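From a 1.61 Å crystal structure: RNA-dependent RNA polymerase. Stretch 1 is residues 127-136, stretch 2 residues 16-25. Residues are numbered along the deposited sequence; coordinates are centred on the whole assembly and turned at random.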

# COMPACT_ATOMS: atom_id res chain seq x y z
N VAL A 127 1.95 14.79 -5.16
CA VAL A 127 2.64 13.53 -5.40
C VAL A 127 4.11 13.80 -5.64
O VAL A 127 4.49 14.70 -6.41
CB VAL A 127 2.04 12.77 -6.59
CG1 VAL A 127 2.82 11.46 -6.78
CG2 VAL A 127 0.62 12.42 -6.31
N VAL A 128 4.96 13.02 -4.96
CA VAL A 128 6.40 13.01 -5.21
C VAL A 128 6.82 11.73 -5.92
O VAL A 128 7.66 11.77 -6.81
CB VAL A 128 7.20 13.21 -3.91
CG1 VAL A 128 8.66 13.50 -4.24
CG2 VAL A 128 6.65 14.40 -3.16
N THR A 129 6.25 10.60 -5.52
CA THR A 129 6.45 9.34 -6.21
C THR A 129 5.13 8.59 -6.16
O THR A 129 4.38 8.70 -5.18
CB THR A 129 7.56 8.47 -5.55
OG1 THR A 129 7.07 7.90 -4.34
CG2 THR A 129 8.82 9.26 -5.21
N ALA A 130 4.81 7.80 -7.20
CA ALA A 130 3.68 6.87 -7.09
C ALA A 130 4.14 5.49 -7.51
O ALA A 130 4.81 5.34 -8.55
CB ALA A 130 2.49 7.26 -7.92
N THR A 131 3.78 4.49 -6.72
CA THR A 131 4.21 3.11 -6.98
C THR A 131 2.99 2.22 -6.90
O THR A 131 2.24 2.29 -5.94
CB THR A 131 5.26 2.68 -5.96
OG1 THR A 131 6.32 3.64 -5.96
CG2 THR A 131 5.85 1.36 -6.33
N LYS A 132 2.77 1.40 -7.92
CA LYS A 132 1.56 0.62 -7.99
C LYS A 132 1.94 -0.85 -7.97
O LYS A 132 2.79 -1.30 -8.76
CB LYS A 132 0.78 0.98 -9.24
CG LYS A 132 -0.45 0.09 -9.50
CD LYS A 132 -1.36 0.70 -10.61
CE LYS A 132 -0.81 0.24 -11.99
NZ LYS A 132 -1.33 -1.15 -12.37
N TYR A 133 1.31 -1.60 -7.09
CA TYR A 133 1.56 -3.03 -6.92
C TYR A 133 0.31 -3.74 -7.42
O TYR A 133 -0.75 -3.60 -6.81
CB TYR A 133 1.83 -3.37 -5.46
CG TYR A 133 3.09 -2.75 -4.96
CD1 TYR A 133 4.29 -3.42 -5.08
CD2 TYR A 133 3.10 -1.46 -4.39
CE1 TYR A 133 5.48 -2.86 -4.63
CE2 TYR A 133 4.32 -0.89 -3.96
CZ TYR A 133 5.46 -1.60 -4.11
OH TYR A 133 6.67 -1.10 -3.72
N GLY A 134 0.41 -4.44 -8.53
CA GLY A 134 -0.74 -5.11 -9.11
C GLY A 134 -1.15 -4.48 -10.42
O GLY A 134 -0.85 -3.33 -10.70
N PRO A 135 -1.88 -5.24 -11.23
CA PRO A 135 -2.15 -4.82 -12.62
C PRO A 135 -3.36 -3.93 -12.80
O PRO A 135 -3.67 -3.58 -13.96
CB PRO A 135 -2.39 -6.16 -13.32
CG PRO A 135 -3.08 -6.96 -12.26
CD PRO A 135 -2.36 -6.61 -10.95
N GLY A 136 -4.03 -3.55 -11.73
CA GLY A 136 -5.33 -2.94 -11.83
C GLY A 136 -5.25 -1.42 -11.95
O GLY A 136 -4.19 -0.82 -12.02
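Stretch 2 16-25: EGVYNSEQRF

How does the backbone of stretch 2 run along that of stretch 1? Both are extended where they pair: stretch 1 carries a strand ending at Tyr-133, and stretch 2 lays a strand ending at Ser-21 beside it. The two run antiparallel, their axes at 155° and 4.6 Å apart at closest approach. Ala-130 pairs with Ser-21, Thr-131 with Asn-20 and Lys-132 with Tyr-19, with CA to CA separations of 5.2, 4.6 and 4.9 Å in that order. The chain turns a corner at Val-128, and contact continues past it, where the CA atoms of Val-127 and Arg-24 are 5.2 Å apart.

Which backbone atoms hold the strands together? Lys-132 and Tyr-19 bond in both directions, Tyr-19 N giving to Lys-132 O at 2.9 Å and Lys-132 N to Tyr-19 O at 2.8 Å, both nearly straight. Ser-21 N reaches Ala-130 O at 3.0 Å, but the return bond of that pair is replaced by water 1. The water accepts from Ala-130 N at 3.0 Å and donates to Ser-21 O at 2.6 Å, so the ladder is bridged rather than broken here; it also accepts from Arg-24 NH2 at 3.0 Å. Past the corner, Val-127 N donates to Phe-25 O at 3.0 Å. Between the paired bonds, Thr-131 CA comes within 3.2 Å of Tyr-19 O in a CA-H...O contact.

What do the side chains do on the face that carries Lys-132 and Tyr-19? The lysine lies over the tyrosine ring, with NZ 3.8 Å from the centroid of the Tyr-19 ring and 20° off its normal, a cation-pi contact; Lys-132 CE, 4.0 Å from the same centroid, adds a CH-pi contact. The bend of the lysine at chi3 and chi4, both p, accompanies hydrogen bonds from NZ to Gly-134 O at 2.8 Å and Gly-136 O at 2.9 Å. The ammonium thus meets carbonyls of its own stretch and the aromatic ring of the other. Ala-130 and Ser-21 share this face, their CB atoms 4.3 Å apart.

What packs on the face of Thr-131 and Tyr-133? Val-18 fits against both: its CG1 is 3.3 Å from Thr-131 CG2, while its CG2 lies 3.7 Å from Tyr-133 CE1. Val-18 CG1 also makes an off-centre CH-pi contact, 4.2 Å from the Tyr-133 ring centroid. Asn-20 projects from this same face, and its side chain approaches Thr-131.

How is the contact closed around the corner? Val-127 points toward stretch 2, and its CG2 sits over the face of the Phe-25 ring, 4.0 Å from the centroid. Arg-24, although poorly ordered in the model, folds back along its own stretch, NH1 donating to Ser-21 O at 2.8 Å. Its guanidinium has Val-128 O over one face, 3.0 Å from Arg-24 CZ; the carbonyl is thus close to the charged group without forming a hydrogen bond to it.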

# COMPACT_ATOMS: atom_id res chain seq x y z
N GLU A 16 9.87 -6.65 -12.25
CA GLU A 16 9.31 -7.24 -11.04
C GLU A 16 7.80 -7.09 -10.95
O GLU A 16 7.19 -7.61 -10.00
CB GLU A 16 9.97 -6.61 -9.80
CG GLU A 16 11.37 -7.17 -9.51
CD GLU A 16 12.16 -6.33 -8.52
OE1 GLU A 16 11.57 -5.42 -7.90
OE2 GLU A 16 13.38 -6.59 -8.36
N GLY A 17 7.17 -6.40 -11.91
CA GLY A 17 5.75 -6.17 -11.84
C GLY A 17 5.33 -4.99 -11.00
O GLY A 17 4.14 -4.87 -10.69
N VAL A 18 6.27 -4.13 -10.59
CA VAL A 18 5.95 -2.92 -9.85
C VAL A 18 5.93 -1.77 -10.84
O VAL A 18 6.83 -1.63 -11.67
CB VAL A 18 6.97 -2.67 -8.72
CG1 VAL A 18 6.67 -1.41 -7.95
CG2 VAL A 18 7.13 -3.93 -7.81
N TYR A 19 4.90 -0.95 -10.78
CA TYR A 19 4.79 0.17 -11.68
C TYR A 19 5.11 1.47 -10.98
O TYR A 19 4.77 1.67 -9.79
CB TYR A 19 3.39 0.31 -12.23
CG TYR A 19 2.81 -0.90 -12.90
CD1 TYR A 19 2.30 -1.94 -12.15
CD2 TYR A 19 2.68 -0.94 -14.31
CE1 TYR A 19 1.67 -3.02 -12.73
CE2 TYR A 19 2.06 -2.05 -14.94
CZ TYR A 19 1.59 -3.08 -14.16
OH TYR A 19 0.91 -4.14 -14.68
N ASN A 20 5.70 2.37 -11.74
CA ASN A 20 5.98 3.69 -11.23
C ASN A 20 5.36 4.77 -12.12
O ASN A 20 5.15 4.59 -13.34
CB ASN A 20 7.50 3.86 -11.07
CG ASN A 20 7.99 3.33 -9.70
OD1 ASN A 20 7.75 3.95 -8.64
ND2 ASN A 20 8.66 2.15 -9.71
N SER A 21 5.02 5.88 -11.48
CA SER A 21 4.48 6.97 -12.26
C SER A 21 5.13 8.26 -11.80
O SER A 21 5.30 8.49 -10.60
CB SER A 21 2.96 7.06 -12.14
OG SER A 21 2.49 8.02 -13.09
N GLU A 22 5.50 9.07 -12.79
CA GLU A 22 6.13 10.37 -12.61
C GLU A 22 5.14 11.51 -12.61
O GLU A 22 5.51 12.62 -12.25
CB GLU A 22 7.15 10.61 -13.73
CG GLU A 22 8.23 9.54 -13.87
CD GLU A 22 9.50 10.09 -14.49
OE1 GLU A 22 10.00 11.11 -13.97
OE2 GLU A 22 9.99 9.51 -15.48
N GLN A 23 3.90 11.27 -13.05
CA GLN A 23 2.81 12.23 -12.93
C GLN A 23 2.88 12.98 -11.61
O GLN A 23 3.14 12.39 -10.56
CB GLN A 23 1.49 11.46 -13.07
CG GLN A 23 0.73 11.13 -11.78
CD GLN A 23 1.54 10.32 -10.78
OE1 GLN A 23 2.53 9.71 -11.13
NE2 GLN A 23 1.17 10.41 -9.52
N ARG A 24 2.75 14.29 -11.65
CA ARG A 24 2.77 15.05 -10.41
C ARG A 24 1.57 15.99 -10.39
O ARG A 24 1.43 16.84 -11.27
CB ARG A 24 4.08 15.81 -10.23
CG ARG A 24 5.33 14.95 -10.34
CD ARG A 24 5.43 13.86 -9.26
NE ARG A 24 6.55 12.95 -9.52
CZ ARG A 24 6.46 11.61 -9.54
NH1 ARG A 24 5.30 11.01 -9.31
NH2 ARG A 24 7.54 10.88 -9.79
N PHE A 25 0.70 15.80 -9.39
CA PHE A 25 -0.54 16.54 -9.25
C PHE A 25 -0.84 16.59 -7.76
O PHE A 25 -0.20 15.89 -6.96
CB PHE A 25 -1.70 15.87 -10.00
CG PHE A 25 -1.97 14.46 -9.52
CD1 PHE A 25 -1.15 13.40 -9.92
CD2 PHE A 25 -2.99 14.18 -8.65
CE1 PHE A 25 -1.40 12.13 -9.48
CE2 PHE A 25 -3.21 12.91 -8.19
CZ PHE A 25 -2.44 11.89 -8.59
O HOH W 1 7.23 7.99 -8.99